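Local structure of condensin complex subunit 3 (5OQR) at residues Phe649-Tyr660 / Ile672-Leu680; Lys728-Ile739 / Met765-Phe776. The protein serves as a regulatory HEAT-repeat subunit of the condensin complex, which is required to convert interphase chromatin into condensed, mitotic-like chromosomes. All coordinates share one frame; numbering follows the deposited sequence.

Contact 1 (Phe649-Tyr660 / Ile672-Leu680); sequences FCDALLSLLEIY and IGHIAQQML
Two aromatic rings of the helix through Phe649-Tyr660 each receive a side chain of the helix through Ile672-Leu680 over one face. Over a face of Phe649 lies the sulfur of Met679, a Met-aromatic contact with SD 4.4 Å from the ring centroid and displaced toward the rim; the edge of the same ring points at the backbone, near Leu680 N and Ala676 O. At the other end, Ile672 CD1 makes a CH-pi contact 4.0 Å from the Tyr660 centroid, while Ile675 CD1 approaches the phenol obliquely, 3.8 Å from Tyr660 CZ.

Between the rings the packing is apolar. Beyond CG the Met679 chain is extended: chi2 of -162° lays the sulfur along Phe649, and a near-straight chi3 sends CE on to 3.7 Å from Leu656 CD1, tip to tip, and close to Leu653 CD1. Ile675 CG2 fills in beside the same two leucines. Leu657 CD2 meets Ile672 CG2 at 3.8 Å, the two side chains crossing at about a right angle.

The helices are antiparallel, 166° apart in direction, forming a helical hairpin of the kind that builds alpha-solenoids. Helix 725-736 packs on Leu653, Ile672 and Ala676 through Phe729, helix 601-613 reaches Ile675 and Met679, and helix 706-717 meets Phe649 and Leu680 through Leu710.

Contact 2 (Lys728-Ile739 / Met765-Phe776); sequences KFMISLLGKLKI and MDSTSLSILAKF
The helical segments 728-736 and 767-776 run in roughly the same direction, their axes inclined by 35° and 9.0 Å apart at closest approach, with Gly735 opposite Ile772. Ile772 is the knob of a knobs-into-holes contact, seated among Ile731, Ser732, Leu734 and Gly735. Its CG2 branch comes 3.6 Å from Ile731 O, and its CD1 reaches the backbone of Ser732. Ile731 sends its two branches separate ways: CG2 goes to Ile772 and Leu773, whereas CD1 touches Met765 SD at 3.9 Å.

Farther along, Leu734 CD1 packs on Leu773 CD2, and the other methyl, CD2, sits over a face of Phe776, 4.1 Å from the ring centroid. The Phe776 ring stands there because its CG is anti to the backbone N (chi1 -167°), and Leu737 CD1 and Ile739 CG1 approach it obliquely.

The opposite end is polar. Asp766 is the N-cap of its helix: OD1 accepts from Ser769 N at 3.2 Å, from above the carboxylate plane, and from Thr768 OG1 at 2.6 Å through its syn lone pair, while OD2 takes Ser769 OG. Lys728 crosses this group at about a right angle, its NZ giving a weak hydrogen bond to Thr768 OG1 and a long salt bridge of 3.7 Å to Asp766 OD1. Replacing Asp766 with an alanine would probably leave Ser769 N uncapped, both hydroxyls without this acceptor and Lys728 without a nearby carboxylate. Segment 728-739 lies in the ninth HEAT repeat; helix 767-785 packs beside it, and Tyr758 of helix 745-759 meets Ile731 and Met765. Most of the contact is apolar; the carboxylate is held chiefly by its own helix, so its pull on Lys728, an exposed side chain, is probably modest.

In the fold
Contacts 1 and 2 illustrate how an alpha-solenoid grows by laying helix upon helix. They follow one another along the chain, contact 1 closing before contact 2 opens, and their centres lie about 16 Å apart on the same side of the chain's centre. Helix 725-736, within the ninth HEAT repeat, connects them: one flank receives helix 767-785, and the other packs on the hairpin of helices 639-661 and 669-682, where Leu733 CD1 lies 3.7 Å from Leu653 CD2. Just past that helix, Leu737 touches both Leu680 and Phe776, so apolar packing passes from the buried hairpin to the last helix of the model in this condensin subunit.

Contact 1 (Phe649-Tyr660 / Ile672-Leu680)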
# COMPACT_ATOMS: atom_id res chain seq x y z
N PHE A 649 4.01 4.40 26.99
CA PHE A 649 2.62 4.32 26.56
C PHE A 649 1.74 5.41 27.18
O PHE A 649 1.17 6.24 26.47
CB PHE A 649 2.09 2.93 26.93
CG PHE A 649 0.71 2.64 26.42
CD1 PHE A 649 -0.40 3.18 27.04
CD2 PHE A 649 0.52 1.79 25.35
CE1 PHE A 649 -1.67 2.91 26.58
CE2 PHE A 649 -0.74 1.50 24.89
CZ PHE A 649 -1.84 2.06 25.50
N CYS A 650 1.62 5.40 28.51
CA CYS A 650 0.66 6.27 29.17
C CYS A 650 0.96 7.74 28.91
O CYS A 650 0.06 8.52 28.60
CB CYS A 650 0.64 5.99 30.68
SG CYS A 650 -0.04 4.38 31.11
N ASP A 651 2.23 8.13 29.02
CA ASP A 651 2.57 9.53 28.84
C ASP A 651 2.34 9.97 27.40
O ASP A 651 1.88 11.09 27.15
CB ASP A 651 4.02 9.77 29.25
CG ASP A 651 4.38 9.09 30.56
OD1 ASP A 651 4.26 9.75 31.62
OD2 ASP A 651 4.76 7.90 30.53
N ALA A 652 2.66 9.10 26.44
CA ALA A 652 2.38 9.42 25.04
C ALA A 652 0.89 9.56 24.80
O ALA A 652 0.45 10.50 24.12
CB ALA A 652 2.97 8.34 24.13
N LEU A 653 0.09 8.65 25.36
CA LEU A 653 -1.35 8.69 25.12
C LEU A 653 -1.99 9.88 25.81
O LEU A 653 -2.93 10.49 25.28
CB LEU A 653 -1.98 7.38 25.59
CG LEU A 653 -3.41 7.10 25.13
CD1 LEU A 653 -3.49 6.98 23.62
CD2 LEU A 653 -3.91 5.83 25.79
N LEU A 654 -1.52 10.23 27.01
CA LEU A 654 -2.05 11.41 27.69
C LEU A 654 -1.73 12.68 26.92
O LEU A 654 -2.58 13.57 26.80
CB LEU A 654 -1.48 11.48 29.11
CG LEU A 654 -1.97 10.43 30.10
CD1 LEU A 654 -1.27 10.61 31.44
CD2 LEU A 654 -3.48 10.49 30.28
N SER A 655 -0.51 12.79 26.40
CA SER A 655 -0.15 13.96 25.60
C SER A 655 -1.05 14.08 24.38
O SER A 655 -1.42 15.19 23.99
CB SER A 655 1.32 13.87 25.18
OG SER A 655 2.18 14.07 26.29
N LEU A 656 -1.40 12.95 23.77
CA LEU A 656 -2.28 12.99 22.60
C LEU A 656 -3.69 13.43 22.98
O LEU A 656 -4.36 14.10 22.19
CB LEU A 656 -2.30 11.63 21.92
CG LEU A 656 -1.04 11.28 21.13
CD1 LEU A 656 -1.04 9.81 20.73
CD2 LEU A 656 -0.91 12.16 19.90
N LEU A 657 -4.15 13.06 24.18
CA LEU A 657 -5.48 13.49 24.61
C LEU A 657 -5.56 15.01 24.70
O LEU A 657 -6.52 15.62 24.22
CB LEU A 657 -5.82 12.85 25.96
CG LEU A 657 -6.39 11.43 25.92
CD1 LEU A 657 -6.55 10.90 27.33
CD2 LEU A 657 -7.73 11.39 25.20
N GLU A 658 -4.56 15.64 25.31
CA GLU A 658 -4.55 17.09 25.40
C GLU A 658 -4.52 17.73 24.01
O GLU A 658 -5.24 18.70 23.75
CB GLU A 658 -3.36 17.57 26.23
CG GLU A 658 -3.35 17.04 27.65
CD GLU A 658 -2.45 17.84 28.57
OE1 GLU A 658 -1.85 18.83 28.10
OE2 GLU A 658 -2.35 17.49 29.76
N ILE A 659 -3.69 17.19 23.12
CA ILE A 659 -3.61 17.72 21.76
C ILE A 659 -4.97 17.60 21.07
O ILE A 659 -5.39 18.51 20.35
CB ILE A 659 -2.52 16.98 20.96
CG1 ILE A 659 -1.14 17.36 21.49
CG2 ILE A 659 -2.62 17.29 19.47
CD1 ILE A 659 -0.04 16.43 21.05
N TYR A 660 -5.65 16.48 21.28
CA TYR A 660 -6.85 16.18 20.50
C TYR A 660 -8.05 17.01 20.91
O TYR A 660 -8.87 17.36 20.05
CB TYR A 660 -7.17 14.69 20.61
CG TYR A 660 -6.74 13.89 19.41
CD1 TYR A 660 -7.68 13.26 18.60
CD2 TYR A 660 -5.40 13.77 19.06
CE1 TYR A 660 -7.30 12.53 17.49
CE2 TYR A 660 -5.01 13.04 17.96
CZ TYR A 660 -5.96 12.42 17.18
OH TYR A 660 -5.57 11.70 16.07
N ILE A 672 -9.01 8.60 19.32
CA ILE A 672 -8.15 8.17 20.42
C ILE A 672 -8.29 6.67 20.64
O ILE A 672 -7.30 5.97 20.89
CB ILE A 672 -8.49 8.96 21.70
CG1 ILE A 672 -8.18 10.45 21.52
CG2 ILE A 672 -7.74 8.39 22.90
CD1 ILE A 672 -6.69 10.77 21.44
N GLY A 673 -9.51 6.15 20.57
CA GLY A 673 -9.71 4.73 20.76
C GLY A 673 -8.92 3.89 19.77
O GLY A 673 -8.33 2.88 20.13
N HIS A 674 -8.90 4.32 18.51
CA HIS A 674 -8.12 3.60 17.51
C HIS A 674 -6.63 3.73 17.79
O HIS A 674 -5.88 2.76 17.65
CB HIS A 674 -8.45 4.12 16.11
CG HIS A 674 -9.76 3.64 15.58
ND1 HIS A 674 -10.97 4.19 15.97
CD2 HIS A 674 -10.06 2.65 14.71
CE1 HIS A 674 -11.95 3.56 15.35
NE2 HIS A 674 -11.43 2.62 14.58
N ILE A 675 -6.18 4.92 18.20
CA ILE A 675 -4.78 5.09 18.57
C ILE A 675 -4.40 4.13 19.69
O ILE A 675 -3.42 3.39 19.60
CB ILE A 675 -4.51 6.56 18.97
CG1 ILE A 675 -4.78 7.49 17.79
CG2 ILE A 675 -3.07 6.71 19.45
CD1 ILE A 675 -4.61 8.97 18.11
N ALA A 676 -5.19 4.13 20.77
CA ALA A 676 -4.87 3.29 21.92
C ALA A 676 -4.82 1.82 21.53
O ALA A 676 -3.93 1.09 21.97
CB ALA A 676 -5.91 3.51 23.03
N GLN A 677 -5.76 1.37 20.71
CA GLN A 677 -5.75 -0.02 20.28
C GLN A 677 -4.51 -0.33 19.44
O GLN A 677 -3.98 -1.45 19.51
CB GLN A 677 -7.02 -0.34 19.50
CG GLN A 677 -7.17 -1.81 19.13
CD GLN A 677 -7.09 -2.72 20.34
OE1 GLN A 677 -7.95 -2.69 21.22
NE2 GLN A 677 -6.04 -3.53 20.40
N GLN A 678 -4.04 0.64 18.65
CA GLN A 678 -2.79 0.45 17.92
C GLN A 678 -1.63 0.24 18.89
O GLN A 678 -0.89 -0.75 18.78
CB GLN A 678 -2.53 1.66 17.03
CG GLN A 678 -3.04 1.51 15.61
CD GLN A 678 -2.04 0.83 14.69
OE1 GLN A 678 -1.71 -0.34 14.87
NE2 GLN A 678 -1.53 1.58 13.72
N MET A 679 -1.45 1.16 19.83
CA MET A 679 -0.38 1.01 20.82
C MET A 679 -0.51 -0.30 21.58
O MET A 679 0.50 -0.89 21.97
CB MET A 679 -0.40 2.18 21.80
CG MET A 679 -0.33 3.56 21.17
SD MET A 679 0.16 4.78 22.41
CE MET A 679 -0.39 6.30 21.67
N LEU A 680 -1.74 -0.76 21.82
CA LEU A 680 -1.93 -2.02 22.54
C LEU A 680 -1.50 -3.21 21.69
O LEU A 680 -0.93 -4.17 22.21
CB LEU A 680 -3.39 -2.16 22.97
CG LEU A 680 -3.82 -1.33 24.18
CD1 LEU A 680 -5.33 -1.38 24.34
CD2 LEU A 680 -3.14 -1.83 25.44

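Contact 2 (Lys728-Ile739 / Met765-Phe776)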
# COMPACT_ATOMS: atom_id res chain seq x y z
N LYS A 728 -11.36 8.18 33.09
CA LYS A 728 -12.24 7.12 32.60
C LYS A 728 -11.57 6.33 31.49
O LYS A 728 -11.60 5.09 31.49
CB LYS A 728 -13.55 7.72 32.08
CG LYS A 728 -14.70 7.71 33.08
CD LYS A 728 -16.05 7.67 32.37
CE LYS A 728 -16.27 6.33 31.67
NZ LYS A 728 -17.70 6.08 31.33
N PHE A 729 -10.96 7.02 30.53
CA PHE A 729 -10.43 6.35 29.35
C PHE A 729 -9.24 5.47 29.70
O PHE A 729 -9.11 4.37 29.16
CB PHE A 729 -10.05 7.38 28.29
CG PHE A 729 -9.47 6.77 27.05
CD1 PHE A 729 -8.13 6.92 26.75
CD2 PHE A 729 -10.27 6.03 26.20
CE1 PHE A 729 -7.60 6.35 25.62
CE2 PHE A 729 -9.74 5.45 25.06
CZ PHE A 729 -8.40 5.61 24.78
N MET A 730 -8.37 5.94 30.59
CA MET A 730 -7.22 5.13 30.98
C MET A 730 -7.66 3.84 31.65
O MET A 730 -7.00 2.80 31.49
CB MET A 730 -6.31 5.93 31.90
CG MET A 730 -5.76 7.20 31.28
SD MET A 730 -4.88 6.93 29.73
CE MET A 730 -3.40 6.10 30.31
N ILE A 731 -8.76 3.87 32.41
CA ILE A 731 -9.28 2.65 33.02
C ILE A 731 -9.86 1.74 31.95
O ILE A 731 -9.76 0.51 32.05
CB ILE A 731 -10.32 3.01 34.10
CG1 ILE A 731 -9.63 3.68 35.29
CG2 ILE A 731 -11.08 1.77 34.58
CD1 ILE A 731 -10.58 4.38 36.23
N SER A 732 -10.48 2.32 30.92
CA SER A 732 -11.03 1.53 29.83
C SER A 732 -10.00 0.57 29.24
O SER A 732 -10.35 -0.51 28.76
CB SER A 732 -11.56 2.45 28.73
OG SER A 732 -10.53 3.30 28.24
N LEU A 733 -8.72 0.95 29.28
CA LEU A 733 -7.69 0.13 28.66
C LEU A 733 -7.44 -1.16 29.43
O LEU A 733 -7.07 -2.17 28.83
CB LEU A 733 -6.40 0.93 28.53
CG LEU A 733 -6.57 2.29 27.85
CD1 LEU A 733 -5.26 3.06 27.87
CD2 LEU A 733 -7.08 2.11 26.43
N LEU A 734 -7.63 -1.14 30.75
CA LEU A 734 -7.43 -2.34 31.55
C LEU A 734 -8.30 -3.49 31.05
O LEU A 734 -7.90 -4.66 31.16
CB LEU A 734 -7.73 -2.05 33.02
CG LEU A 734 -6.71 -1.17 33.74
CD1 LEU A 734 -7.33 -0.56 34.98
CD2 LEU A 734 -5.48 -1.97 34.10
N GLY A 735 -9.48 -3.19 30.51
CA GLY A 735 -10.34 -4.22 29.97
C GLY A 735 -9.88 -4.78 28.64
O GLY A 735 -10.25 -5.90 28.29
N LYS A 736 -9.08 -4.02 27.90
CA LYS A 736 -8.59 -4.47 26.60
C LYS A 736 -7.27 -5.22 26.70
O LYS A 736 -6.88 -5.89 25.74
CB LYS A 736 -8.42 -3.28 25.66
CG LYS A 736 -9.64 -2.37 25.59
CD LYS A 736 -9.38 -1.15 24.73
CE LYS A 736 -10.55 -0.19 24.77
NZ LYS A 736 -11.82 -0.82 24.32
N LEU A 737 -6.58 -5.12 27.83
CA LEU A 737 -5.30 -5.80 27.98
C LEU A 737 -5.46 -7.30 27.76
O LEU A 737 -6.51 -7.88 28.03
CB LEU A 737 -4.72 -5.54 29.37
CG LEU A 737 -4.41 -4.08 29.72
CD1 LEU A 737 -4.02 -3.96 31.18
CD2 LEU A 737 -3.31 -3.54 28.83
N LYS A 738 -4.40 -7.91 27.26
CA LYS A 738 -4.34 -9.35 27.04
C LYS A 738 -3.37 -9.92 28.07
O LYS A 738 -2.16 -9.96 27.86
CB LYS A 738 -3.89 -9.68 25.62
CG LYS A 738 -5.01 -9.70 24.60
CD LYS A 738 -4.59 -10.41 23.33
CE LYS A 738 -4.52 -11.93 23.52
NZ LYS A 738 -3.58 -12.57 22.56
N ILE A 739 -3.92 -10.36 29.19
CA ILE A 739 -3.13 -10.90 30.30
C ILE A 739 -3.16 -12.42 30.19
O ILE A 739 -4.25 -13.00 30.22
CB ILE A 739 -3.69 -10.44 31.66
CG1 ILE A 739 -3.94 -8.92 31.64
CG2 ILE A 739 -2.73 -10.81 32.77
CD1 ILE A 739 -2.71 -8.08 31.36
N MET A 765 -15.51 7.31 41.07
CA MET A 765 -15.59 6.65 39.77
C MET A 765 -17.03 6.26 39.46
O MET A 765 -17.81 5.93 40.36
CB MET A 765 -14.70 5.40 39.74
CG MET A 765 -13.25 5.70 39.42
SD MET A 765 -12.14 4.34 39.82
CE MET A 765 -12.10 4.45 41.61
N ASP A 766 -17.36 6.31 38.18
CA ASP A 766 -18.69 5.95 37.72
C ASP A 766 -18.85 4.43 37.73
O ASP A 766 -17.95 3.68 38.11
CB ASP A 766 -18.93 6.51 36.32
CG ASP A 766 -18.03 5.89 35.28
OD1 ASP A 766 -18.40 4.84 34.72
OD2 ASP A 766 -16.95 6.45 35.02
N SER A 767 -20.02 3.96 37.28
CA SER A 767 -20.34 2.54 37.36
C SER A 767 -19.42 1.71 36.48
O SER A 767 -18.85 0.71 36.93
CB SER A 767 -21.80 2.32 36.98
OG SER A 767 -22.67 2.85 37.95
N THR A 768 -19.28 2.10 35.21
CA THR A 768 -18.50 1.29 34.28
C THR A 768 -17.04 1.21 34.71
O THR A 768 -16.42 0.14 34.66
CB THR A 768 -18.61 1.84 32.86
OG1 THR A 768 -18.00 3.13 32.79
CG2 THR A 768 -20.07 1.95 32.44
N SER A 769 -16.47 2.33 35.16
CA SER A 769 -15.12 2.31 35.70
C SER A 769 -15.01 1.29 36.83
O SER A 769 -14.15 0.40 36.81
CB SER A 769 -14.72 3.70 36.20
OG SER A 769 -14.86 4.67 35.18
N LEU A 770 -15.88 1.40 37.83
CA LEU A 770 -15.87 0.47 38.95
C LEU A 770 -16.06 -0.97 38.48
O LEU A 770 -15.48 -1.89 39.06
CB LEU A 770 -16.95 0.85 39.96
CG LEU A 770 -16.74 2.19 40.66
CD1 LEU A 770 -18.05 2.72 41.20
CD2 LEU A 770 -15.72 2.04 41.78
N SER A 771 -16.87 -1.18 37.44
CA SER A 771 -17.09 -2.53 36.94
C SER A 771 -15.85 -3.08 36.25
O SER A 771 -15.53 -4.26 36.39
CB SER A 771 -18.29 -2.53 35.99
OG SER A 771 -18.64 -3.85 35.61
N ILE A 772 -15.14 -2.23 35.51
CA ILE A 772 -13.90 -2.67 34.87
C ILE A 772 -12.85 -3.01 35.92
O ILE A 772 -12.17 -4.03 35.83
CB ILE A 772 -13.39 -1.60 33.89
CG1 ILE A 772 -14.41 -1.36 32.78
CG2 ILE A 772 -12.05 -2.01 33.28
CD1 ILE A 772 -14.17 -0.09 31.99
N LEU A 773 -12.71 -2.15 36.93
CA LEU A 773 -11.73 -2.41 37.98
C LEU A 773 -12.07 -3.68 38.76
O LEU A 773 -11.18 -4.46 39.09
CB LEU A 773 -11.64 -1.21 38.92
CG LEU A 773 -11.02 0.05 38.33
CD1 LEU A 773 -11.13 1.20 39.32
CD2 LEU A 773 -9.56 -0.18 37.96
N ALA A 774 -13.35 -3.89 39.04
CA ALA A 774 -13.75 -5.09 39.78
C ALA A 774 -13.50 -6.35 38.95
O ALA A 774 -13.00 -7.35 39.47
CB ALA A 774 -15.22 -5.00 40.18
N LYS A 775 -13.85 -6.31 37.67
CA LYS A 775 -13.61 -7.47 36.81
C LYS A 775 -12.12 -7.74 36.65
O LYS A 775 -11.71 -8.90 36.55
CB LYS A 775 -14.27 -7.24 35.46
CG LYS A 775 -14.60 -8.52 34.70
CD LYS A 775 -15.38 -8.23 33.43
CE LYS A 775 -16.79 -7.71 33.73
NZ LYS A 775 -17.07 -6.43 33.03
N PHE A 776 -11.31 -6.68 36.61
CA PHE A 776 -9.86 -6.86 36.53
C PHE A 776 -9.30 -7.41 37.83
O PHE A 776 -8.46 -8.32 37.82
CB PHE A 776 -9.20 -5.53 36.18
CG PHE A 776 -7.77 -5.65 35.77
CD1 PHE A 776 -7.43 -5.90 34.45
CD2 PHE A 776 -6.75 -5.51 36.69
CE1 PHE A 776 -6.12 -6.01 34.06
CE2 PHE A 776 -5.43 -5.62 36.31
CZ PHE A 776 -5.11 -5.87 35.00